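Local coordinates for sorbitol-6-phosphate dehydrogenase (Erwinia amylovora CFBP1430, PDB 5O3Z), which catalyses the oxidation of sorbitol 6-phosphate at C2 as a member of the short-chain dehydrogenase/reductase family, at residues 17-26 with 231-239; 136-146 with 179-190. One frame throughout, in Å; residues are numbered along the deposited sequence.

Interaction 1 of 2, residues 17-26 with 231-239; sequences TLGAFLCEGL and YQDVLNVLL
Phe21, Leu22 and Gly25 of helix 17-28 receive Leu235 of helix 231-242 in an apolar helix-helix contact on one side of the Rossmann-type sheet. The short axes approach to 9.9 Å and cross at -50°. Leu235 is a knob in the hole formed by Phe21, Leu22, Gly25 and Leu26; its CG stands anti to the backbone N (chi1 -176°), which carries CD2 to 3.7 Å from Gly25 CA, an approach made possible by the bare glycine. Leu235 CD2 also meets Phe21 CE1 at 3.5 Å. Over the centre of the Phe21 ring lies Tyr231 CB, a CH-pi contact 3.6 Å from the centroid, while Gln232 OE1 comes to the ring edge, 3.5 Å from Phe21 CZ. The Tyr231 ring in turn lays a face against Leu18, whose CA sits over that face, off its centre, and Leu18 CD1 touches Tyr231 CD1 at 3.6 Å. Farther along, Leu22 CD2 reaches Leu238 CD1 (3.8 Å), and Leu26 and Leu239 lie alongside each other in opposing senses. Beneath, Leu18 and Val234 rest on Leu188 of the sheet. Cohesion here comes from methyl groups and ring faces, so shape complementarity rather than polar pairing sets how the helices fit.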
loop_
_atom_site.group_PDB
_atom_site.type_symbol
_atom_site.label_atom_id
_atom_site.label_comp_id
_atom_site.label_asym_id
_atom_site.label_seq_id
_atom_site.Cartn_x
_atom_site.Cartn_y
_atom_site.Cartn_z
ATOM N N THR A 17 -13.764 -24.927 14.759
ATOM C CA THR A 17 -13.522 -23.507 15.040
ATOM C C THR A 17 -14.090 -22.646 13.910
ATOM O O THR A 17 -15.261 -22.828 13.547
ATOM C CB THR A 17 -12.033 -23.306 15.366
ATOM O OG1 THR A 17 -11.237 -23.974 14.386
ATOM C CG2 THR A 17 -11.723 -23.937 16.721
ATOM N N LEU A 18 -13.286 -21.743 13.326
ATOM C CA LEU A 18 -13.771 -20.825 12.312
ATOM C C LEU A 18 -14.277 -21.481 11.043
ATOM O O LEU A 18 -15.330 -21.095 10.525
ATOM C CB LEU A 18 -12.669 -19.771 11.928
ATOM C CG LEU A 18 -13.026 -18.890 10.715
ATOM C CD1 LEU A 18 -14.229 -17.958 10.974
ATOM C CD2 LEU A 18 -11.835 -18.049 10.207
ATOM N N GLY A 19 -13.508 -22.432 10.514
ATOM C CA GLY A 19 -13.960 -23.224 9.414
ATOM C C GLY A 19 -15.342 -23.841 9.615
ATOM O O GLY A 19 -16.172 -23.827 8.689
ATOM N N ALA A 20 -15.577 -24.327 10.831
ATOM C CA ALA A 20 -16.862 -24.983 11.137
ATOM C C ALA A 20 -18.010 -23.945 11.132
ATOM O O ALA A 20 -19.067 -24.181 10.590
ATOM C CB ALA A 20 -16.782 -25.705 12.474
ATOM N N PHE A 21 -17.726 -22.769 11.702
ATOM C CA PHE A 21 -18.664 -21.668 11.691
ATOM C C PHE A 21 -18.979 -21.221 10.287
ATOM O O PHE A 21 -20.131 -20.935 10.026
ATOM C CB PHE A 21 -18.114 -20.503 12.508
ATOM C CG PHE A 21 -19.103 -19.378 12.731
ATOM C CD1 PHE A 21 -19.348 -18.424 11.732
ATOM C CD2 PHE A 21 -19.747 -19.235 13.969
ATOM C CE1 PHE A 21 -20.263 -17.386 11.951
ATOM C CE2 PHE A 21 -20.635 -18.184 14.205
ATOM C CZ PHE A 21 -20.884 -17.256 13.209
ATOM N N LEU A 22 -17.989 -21.133 9.374
ATOM C CA LEU A 22 -18.290 -20.713 8.013
ATOM C C LEU A 22 -19.133 -21.736 7.272
ATOM O O LEU A 22 -19.972 -21.358 6.467
ATOM C CB LEU A 22 -17.025 -20.415 7.218
ATOM C CG LEU A 22 -16.157 -19.274 7.711
ATOM C CD1 LEU A 22 -14.828 -19.301 6.940
ATOM C CD2 LEU A 22 -16.875 -17.937 7.476
ATOM N N CYS A 23 -18.865 -23.038 7.514
ATOM C CA CYS A 23 -19.698 -24.123 6.903
ATOM C C CYS A 23 -21.177 -23.972 7.295
ATOM O O CYS A 23 -22.055 -24.044 6.457
ATOM C CB CYS A 23 -19.182 -25.506 7.340
ATOM S SG CYS A 23 -17.616 -25.970 6.561
ATOM N N GLU A 24 -21.427 -23.732 8.564
ATOM C CA GLU A 24 -22.826 -23.588 9.047
ATOM C C GLU A 24 -23.496 -22.339 8.463
ATOM O O GLU A 24 -24.672 -22.342 7.992
ATOM C CB GLU A 24 -22.851 -23.492 10.551
ATOM C CG GLU A 24 -22.220 -24.700 11.203
ATOM C CD GLU A 24 -22.626 -24.910 12.650
ATOM O OE1 GLU A 24 -23.773 -24.587 13.020
ATOM O OE2 GLU A 24 -21.804 -25.434 13.410
ATOM N N GLY A 25 -22.701 -21.271 8.440
ATOM C CA GLY A 25 -23.138 -19.997 7.912
ATOM C C GLY A 25 -23.434 -20.070 6.444
ATOM O O GLY A 25 -24.376 -19.469 5.987
ATOM N N LEU A 26 -22.635 -20.833 5.685
ATOM C CA LEU A 26 -22.893 -21.034 4.281
ATOM C C LEU A 26 -24.120 -21.915 4.012
ATOM O O LEU A 26 -24.796 -21.754 3.015
ATOM C CB LEU A 26 -21.689 -21.653 3.607
ATOM C CG LEU A 26 -20.491 -20.689 3.445
ATOM C CD1 LEU A 26 -19.217 -21.490 3.248
ATOM C CD2 LEU A 26 -20.722 -19.827 2.235
ATOM N N TYR A 231 -16.445 -14.240 14.542
ATOM C CA TYR A 231 -16.631 -15.143 13.408
ATOM C C TYR A 231 -17.688 -14.642 12.483
ATOM O O TYR A 231 -17.685 -14.911 11.250
ATOM C CB TYR A 231 -16.998 -16.587 13.883
ATOM C CG TYR A 231 -15.960 -17.413 14.657
ATOM C CD1 TYR A 231 -14.575 -17.275 14.453
ATOM C CD2 TYR A 231 -16.376 -18.391 15.539
ATOM C CE1 TYR A 231 -13.669 -18.085 15.130
ATOM C CE2 TYR A 231 -15.471 -19.194 16.226
ATOM C CZ TYR A 231 -14.118 -19.032 16.022
ATOM O OH TYR A 231 -13.231 -19.829 16.700
ATOM N N GLN A 232 -18.672 -13.944 13.052
ATOM C CA GLN A 232 -19.751 -13.422 12.224
ATOM C C GLN A 232 -19.272 -12.303 11.269
ATOM O O GLN A 232 -19.721 -12.202 10.137
ATOM C CB GLN A 232 -20.939 -12.948 13.106
ATOM C CG GLN A 232 -22.149 -12.506 12.303
ATOM C CD GLN A 232 -22.863 -13.662 11.668
ATOM O OE1 GLN A 232 -23.117 -14.660 12.345
ATOM N NE2 GLN A 232 -23.168 -13.568 10.432
ATOM N N ASP A 233 -18.337 -11.483 11.721
ATOM C CA ASP A 233 -17.747 -10.453 10.792
ATOM C C ASP A 233 -17.113 -11.134 9.610
ATOM O O ASP A 233 -17.283 -10.766 8.516
ATOM C CB ASP A 233 -16.684 -9.633 11.501
ATOM C CG ASP A 233 -17.167 -8.994 12.742
ATOM O OD1 ASP A 233 -18.252 -8.355 12.717
ATOM O OD2 ASP A 233 -16.456 -9.119 13.726
ATOM N N VAL A 234 -16.416 -12.227 9.866
ATOM C CA VAL A 234 -15.800 -12.968 8.794
ATOM C C VAL A 234 -16.799 -13.460 7.780
ATOM O O VAL A 234 -16.673 -13.246 6.567
ATOM C CB VAL A 234 -14.945 -14.136 9.347
ATOM C CG1 VAL A 234 -14.268 -14.891 8.212
ATOM C CG2 VAL A 234 -13.870 -13.630 10.298
ATOM N N LEU A 235 -17.810 -14.175 8.301
ATOM C CA LEU A 235 -18.916 -14.672 7.516
ATOM C C LEU A 235 -19.572 -13.609 6.668
ATOM O O LEU A 235 -19.755 -13.794 5.475
ATOM C CB LEU A 235 -19.910 -15.381 8.476
ATOM C CG LEU A 235 -21.125 -16.078 7.855
ATOM C CD1 LEU A 235 -20.714 -17.149 6.853
ATOM C CD2 LEU A 235 -21.962 -16.700 8.969
ATOM N N ASN A 236 -19.804 -12.427 7.274
ATOM C CA ASN A 236 -20.499 -11.312 6.608
ATOM C C ASN A 236 -19.801 -10.923 5.365
ATOM O O ASN A 236 -20.381 -10.942 4.259
ATOM C CB ASN A 236 -20.670 -10.132 7.598
ATOM C CG ASN A 236 -21.816 -10.376 8.599
ATOM O OD1 ASN A 236 -22.630 -11.279 8.386
ATOM N ND2 ASN A 236 -21.866 -9.591 9.713
ATOM N N VAL A 237 -18.492 -10.642 5.526
ATOM C CA VAL A 237 -17.640 -10.195 4.444
ATOM C C VAL A 237 -17.452 -11.319 3.394
ATOM O O VAL A 237 -17.517 -11.104 2.171
ATOM C CB VAL A 237 -16.271 -9.764 5.023
ATOM C CG1 VAL A 237 -15.270 -9.483 3.931
ATOM C CG2 VAL A 237 -16.378 -8.550 5.947
ATOM N N LEU A 238 -17.166 -12.508 3.894
ATOM C CA LEU A 238 -17.095 -13.675 3.005
ATOM C C LEU A 238 -18.314 -13.767 2.075
ATOM O O LEU A 238 -18.207 -13.890 0.829
ATOM C CB LEU A 238 -16.887 -14.932 3.837
ATOM C CG LEU A 238 -16.517 -16.190 3.033
ATOM C CD1 LEU A 238 -15.767 -17.125 3.955
ATOM C CD2 LEU A 238 -17.736 -16.898 2.475
ATOM N N LEU A 239 -19.492 -13.623 2.667
ATOM C CA LEU A 239 -20.746 -13.787 1.895
ATOM C C LEU A 239 -20.893 -12.725 0.852
ATOM O O LEU A 239 -21.374 -12.999 -0.262
ATOM C CB LEU A 239 -21.949 -13.768 2.814
ATOM C CG LEU A 239 -22.144 -14.993 3.732
ATOM C CD1 LEU A 239 -23.342 -14.803 4.672
ATOM C CD2 LEU A 239 -22.254 -16.252 2.910
#

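Interaction 2 of 2, residues 136-146 with 179-190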
loop_
_atom_site.group_PDB
_atom_site.type_symbol
_atom_site.label_atom_id
_atom_site.label_comp_id
_atom_site.label_asym_id
_atom_site.label_seq_id
_atom_site.Cartn_x
_atom_site.Cartn_y
_atom_site.Cartn_z
ATOM N N ILE A 136 -18.512 -21.975 -14.668
ATOM C CA ILE A 136 -19.011 -21.315 -13.469
ATOM C C ILE A 136 -18.173 -20.006 -13.201
ATOM O O ILE A 136 -16.927 -19.982 -13.358
ATOM C CB ILE A 136 -18.959 -22.302 -12.259
ATOM C CG1 ILE A 136 -20.047 -23.357 -12.434
ATOM C CG2 ILE A 136 -19.207 -21.588 -10.961
ATOM C CD1 ILE A 136 -19.838 -24.607 -11.630
ATOM N N LYS A 137 -18.872 -18.938 -12.824
ATOM C CA LYS A 137 -18.236 -17.691 -12.498
ATOM C C LYS A 137 -18.018 -17.767 -11.037
ATOM O O LYS A 137 -18.812 -17.222 -10.235
ATOM C CB LYS A 137 -19.145 -16.521 -12.791
ATOM C CG LYS A 137 -19.487 -16.321 -14.252
ATOM C CD LYS A 137 -20.691 -15.370 -14.300
ATOM C CE LYS A 137 -21.398 -15.391 -15.634
ATOM N NZ LYS A 137 -20.442 -15.417 -16.772
ATOM N N GLY A 138 -16.948 -18.465 -10.675
ATOM C CA GLY A 138 -16.746 -18.917 -9.296
ATOM C C GLY A 138 -16.051 -17.894 -8.414
ATOM O O GLY A 138 -15.759 -16.820 -8.843
ATOM N N ARG A 139 -15.887 -18.257 -7.147
ATOM C CA ARG A 139 -15.237 -17.486 -6.133
ATOM C C ARG A 139 -14.176 -18.333 -5.401
ATOM O O ARG A 139 -14.381 -19.532 -5.139
ATOM C CB ARG A 139 -16.275 -17.101 -5.164
ATOM C CG ARG A 139 -17.403 -16.322 -5.792
ATOM C CD ARG A 139 -16.936 -14.943 -6.140
ATOM N NE ARG A 139 -17.951 -14.038 -6.582
ATOM C CZ ARG A 139 -18.243 -13.744 -7.837
ATOM N NH1 ARG A 139 -17.679 -14.370 -8.864
ATOM N NH2 ARG A 139 -19.181 -12.800 -8.084
ATOM N N ILE A 140 -13.053 -17.717 -5.059
ATOM C CA ILE A 140 -12.051 -18.334 -4.233
ATOM C C ILE A 140 -11.785 -17.311 -3.147
ATOM O O ILE A 140 -11.439 -16.158 -3.468
ATOM C CB ILE A 140 -10.768 -18.658 -5.000
ATOM C CG1 ILE A 140 -11.007 -19.701 -6.094
ATOM C CG2 ILE A 140 -9.684 -19.103 -4.031
ATOM C CD1 ILE A 140 -9.852 -19.904 -7.056
ATOM N N ILE A 141 -11.948 -17.704 -1.907
ATOM C CA ILE A 141 -11.687 -16.798 -0.813
ATOM C C ILE A 141 -10.746 -17.443 0.127
ATOM O O ILE A 141 -11.061 -18.493 0.697
ATOM C CB ILE A 141 -12.992 -16.404 -0.108
ATOM C CG1 ILE A 141 -13.787 -15.467 -1.046
ATOM C CG2 ILE A 141 -12.711 -15.675 1.195
ATOM C CD1 ILE A 141 -15.247 -15.324 -0.690
ATOM N N GLN A 142 -9.604 -16.780 0.390
ATOM C CA GLN A 142 -8.668 -17.235 1.414
ATOM C C GLN A 142 -8.806 -16.551 2.764
ATOM O O GLN A 142 -8.840 -15.327 2.860
ATOM C CB GLN A 142 -7.227 -16.955 0.939
ATOM C CG GLN A 142 -6.144 -17.677 1.749
ATOM C CD GLN A 142 -4.782 -16.911 1.831
ATOM O OE1 GLN A 142 -4.663 -15.726 1.463
ATOM N NE2 GLN A 142 -3.773 -17.586 2.417
ATOM N N ILE A 143 -8.770 -17.299 3.831
ATOM C CA ILE A 143 -8.672 -16.714 5.186
ATOM C C ILE A 143 -7.198 -16.346 5.442
ATOM O O ILE A 143 -6.346 -17.199 5.379
ATOM C CB ILE A 143 -9.165 -17.684 6.243
ATOM C CG1 ILE A 143 -10.606 -18.165 5.923
ATOM C CG2 ILE A 143 -9.101 -17.044 7.596
ATOM C CD1 ILE A 143 -11.588 -17.040 5.467
ATOM N N ASN A 144 -6.921 -15.049 5.667
ATOM C CA ASN A 144 -5.596 -14.547 5.836
ATOM C C ASN A 144 -5.699 -13.768 7.159
ATOM O O ASN A 144 -6.616 -14.035 7.985
ATOM C CB ASN A 144 -5.198 -13.784 4.548
ATOM C CG ASN A 144 -3.676 -13.581 4.398
ATOM O OD1 ASN A 144 -2.991 -13.076 5.299
ATOM N ND2 ASN A 144 -3.179 -13.953 3.255
ATOM N N SER A 145 -4.837 -12.784 7.348
ATOM C CA SER A 145 -4.512 -12.261 8.634
ATOM C C SER A 145 -4.017 -10.839 8.404
ATOM O O SER A 145 -3.466 -10.536 7.339
ATOM C CB SER A 145 -3.404 -13.069 9.266
ATOM O OG SER A 145 -2.933 -12.516 10.513
ATOM N N LYS A 146 -4.127 -10.005 9.414
ATOM C CA LYS A 146 -3.410 -8.728 9.358
ATOM C C LYS A 146 -1.877 -8.931 9.265
ATOM O O LYS A 146 -1.160 -8.099 8.707
ATOM C CB LYS A 146 -3.813 -7.860 10.528
ATOM C CG LYS A 146 -3.404 -8.374 11.863
ATOM C CD LYS A 146 -3.751 -7.329 12.897
ATOM C CE LYS A 146 -3.788 -7.870 14.301
ATOM N NZ LYS A 146 -2.410 -7.849 14.863
ATOM N N TYR A 179 -12.120 -16.151 -17.008
ATOM C CA TYR A 179 -13.189 -17.122 -16.735
ATOM C C TYR A 179 -14.256 -16.614 -15.781
ATOM O O TYR A 179 -15.116 -17.383 -15.373
ATOM C CB TYR A 179 -12.583 -18.390 -16.132
ATOM C CG TYR A 179 -11.520 -18.995 -16.957
ATOM C CD1 TYR A 179 -11.821 -19.616 -18.199
ATOM C CD2 TYR A 179 -10.211 -19.004 -16.529
ATOM C CE1 TYR A 179 -10.846 -20.205 -18.965
ATOM C CE2 TYR A 179 -9.225 -19.621 -17.283
ATOM C CZ TYR A 179 -9.565 -20.209 -18.503
ATOM O OH TYR A 179 -8.559 -20.746 -19.227
ATOM N N GLY A 180 -14.224 -15.333 -15.395
ATOM C CA GLY A 180 -15.219 -14.801 -14.481
ATOM C C GLY A 180 -15.123 -15.354 -13.099
ATOM O O GLY A 180 -16.093 -15.384 -12.353
ATOM N N ILE A 181 -13.958 -15.853 -12.732
ATOM C CA ILE A 181 -13.754 -16.252 -11.357
ATOM C C ILE A 181 -12.973 -15.144 -10.643
ATOM O O ILE A 181 -11.949 -14.767 -11.119
ATOM C CB ILE A 181 -12.939 -17.564 -11.236
ATOM C CG1 ILE A 181 -13.628 -18.725 -11.986
ATOM C CG2 ILE A 181 -12.889 -17.958 -9.759
ATOM C CD1 ILE A 181 -12.754 -19.925 -12.177
ATOM N N THR A 182 -13.475 -14.694 -9.508
ATOM C CA THR A 182 -12.784 -13.768 -8.634
ATOM C C THR A 182 -12.127 -14.464 -7.406
ATOM O O THR A 182 -12.568 -15.499 -6.944
ATOM C CB THR A 182 -13.723 -12.673 -8.119
ATOM O OG1 THR A 182 -14.619 -13.207 -7.152
ATOM C CG2 THR A 182 -14.470 -12.023 -9.201
ATOM N N VAL A 183 -11.099 -13.809 -6.845
ATOM C CA VAL A 183 -10.210 -14.357 -5.818
ATOM C C VAL A 183 -9.868 -13.211 -4.873
ATOM O O VAL A 183 -9.421 -12.142 -5.359
ATOM C CB VAL A 183 -8.909 -14.830 -6.464
ATOM C CG1 VAL A 183 -8.045 -15.653 -5.442
ATOM C CG2 VAL A 183 -9.178 -15.617 -7.747
ATOM N N HIS A 184 -10.065 -13.429 -3.592
ATOM C CA HIS A 184 -9.784 -12.497 -2.490
ATOM C C HIS A 184 -9.139 -13.138 -1.333
ATOM O O HIS A 184 -9.328 -14.341 -1.095
ATOM C CB HIS A 184 -11.065 -11.870 -1.975
ATOM C CG HIS A 184 -11.837 -11.144 -3.017
ATOM N ND1 HIS A 184 -11.381 -9.948 -3.565
ATOM C CD2 HIS A 184 -12.996 -11.455 -3.663
ATOM C CE1 HIS A 184 -12.216 -9.577 -4.530
ATOM N NE2 HIS A 184 -13.217 -10.467 -4.605
ATOM N N SER A 185 -8.386 -12.334 -0.570
ATOM C CA SER A 185 -7.849 -12.740 0.690
ATOM C C SER A 185 -8.481 -11.846 1.745
ATOM O O SER A 185 -8.573 -10.589 1.574
ATOM C CB SER A 185 -6.317 -12.621 0.666
ATOM O OG SER A 185 -5.708 -13.699 -0.050
ATOM N N LEU A 186 -8.922 -12.456 2.835
ATOM C CA LEU A 186 -9.551 -11.721 3.917
ATOM C C LEU A 186 -8.591 -11.538 5.015
ATOM O O LEU A 186 -8.133 -12.514 5.589
ATOM C CB LEU A 186 -10.806 -12.460 4.472
ATOM C CG LEU A 186 -11.969 -12.766 3.553
ATOM C CD1 LEU A 186 -13.224 -13.172 4.364
ATOM C CD2 LEU A 186 -12.253 -11.574 2.612
ATOM N N MET A 187 -8.245 -10.282 5.333
ATOM C CA MET A 187 -7.222 -10.040 6.279
ATOM C C MET A 187 -7.805 -9.859 7.647
ATOM O O MET A 187 -8.139 -8.765 8.082
ATOM C CB MET A 187 -6.308 -8.866 5.795
ATOM C CG MET A 187 -6.177 -8.768 4.277
ATOM S SD MET A 187 -5.389 -10.212 3.507
ATOM C CE MET A 187 -3.682 -10.055 4.102
ATOM N N LEU A 188 -7.911 -10.925 8.404
ATOM C CA LEU A 188 -8.582 -10.847 9.710
ATOM C C LEU A 188 -7.775 -10.222 10.773
ATOM O O LEU A 188 -6.557 -10.396 10.837
ATOM C CB LEU A 188 -8.964 -12.254 10.200
ATOM C CG LEU A 188 -9.804 -13.050 9.185
ATOM C CD1 LEU A 188 -10.257 -14.329 9.830
ATOM C CD2 LEU A 188 -10.967 -12.332 8.523
ATOM N N GLY A 189 -8.433 -9.498 11.692
ATOM C CA GLY A 189 -7.797 -9.119 12.932
ATOM C C GLY A 189 -7.803 -10.334 13.856
ATOM O O GLY A 189 -8.013 -11.455 13.400
ATOM N N ASN A 190 -7.637 -10.093 15.139
ATOM C CA ASN A 190 -7.453 -11.129 16.131
ATOM C C ASN A 190 -8.809 -11.669 16.586
ATOM O O ASN A 190 -9.705 -10.888 16.924
ATOM C CB ASN A 190 -6.733 -10.570 17.361
ATOM C CG ASN A 190 -5.315 -10.092 17.076
ATOM O OD1 ASN A 190 -4.471 -10.863 16.598
ATOM N ND2 ASN A 190 -5.003 -8.855 17.505
HETATM O O HOH W 1 -13.948 -14.547 -4.300
HETATM O O HOH W 2 -2.263 -6.894 17.224
#
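Gln142 and Ser185 join side chains across neighbouring parallel strands: Ser185 OG donates to Gln142 OE1 at 2.7 Å, in the plane of the amide carbonyl. The extended Gln142 side chain, with CG anti to its backbone N (chi1 -166°), brings OE1 over to this hydroxyl. Asn144 ND2 grips the same oxygen from above the carbonyl plane at 2.9 Å, and Asn144 OD1 accepts from Ser145 N, so both ends of the asparagine amide are engaged. Met187 runs alongside Asn144, and Met187 CE lies 3.3 Å from Asn144 OD1. The backbones are joined by alternating parallel-strand bonds, from Thr182 N to Gly138 O through Leu186 N to Gln142 O (2.9 Å), and on to Lys146 N with Leu188 O. On the other face Ile141 CG2 packs on Leu186 CG at 3.8 Å and Ile143 CG2 on Leu188 CD1 at 3.7 Å. At the start of the pair Gly138 O takes Thr182 N and Arg139 NH1 from opposite faces of its plane, while Arg139 NH2 bonds Ser243 O.

Farther out, Thr169 OG1 bonds Ser185 OG and Lys162 O holds Asn144 ND2, both from helix 156-176, which links the strands in a beta-alpha-beta crossover. Strand 88-91 pairs with the far side of strand 139-145, and strand 253-256 lies beyond 182-188. Ser145, its OG bonded to Ser147 N, touches Tyr158 of the YxxxK motif ending in Lys162, consistent with the family's Ser-Tyr-Lys site. With two donors on Gln142 OE1, this buried polar cluster is probably held in a fixed orientation, tying the strands to their crossover helix.

Interactions 1 and 2 illustrate how a Rossmann-type fold is assembled from a parallel sheet with helices on both faces; helices 17-28 and 231-242 cover the face carrying Ile143, Leu186 and Leu188. The centres of the contacts lie about 13 Å apart. Along the chain, 17-26 comes first, then both strands of interaction 2, and finally 231-239, so the helix pair brings together segments that enclose the strand pair in sequence. The strands, 139-145 and 182-188, are neighbours in the seven-stranded sheet. The two contacts touch directly: Val234 CG2 packs 3.6 Å from Leu188 CD2, and Leu18 CD2 lies 3.9 Å from Ile143 CG2. Their leucine, valine and isoleucine side chains pack as one apolar layer on that face, connecting early and late parts of the chain.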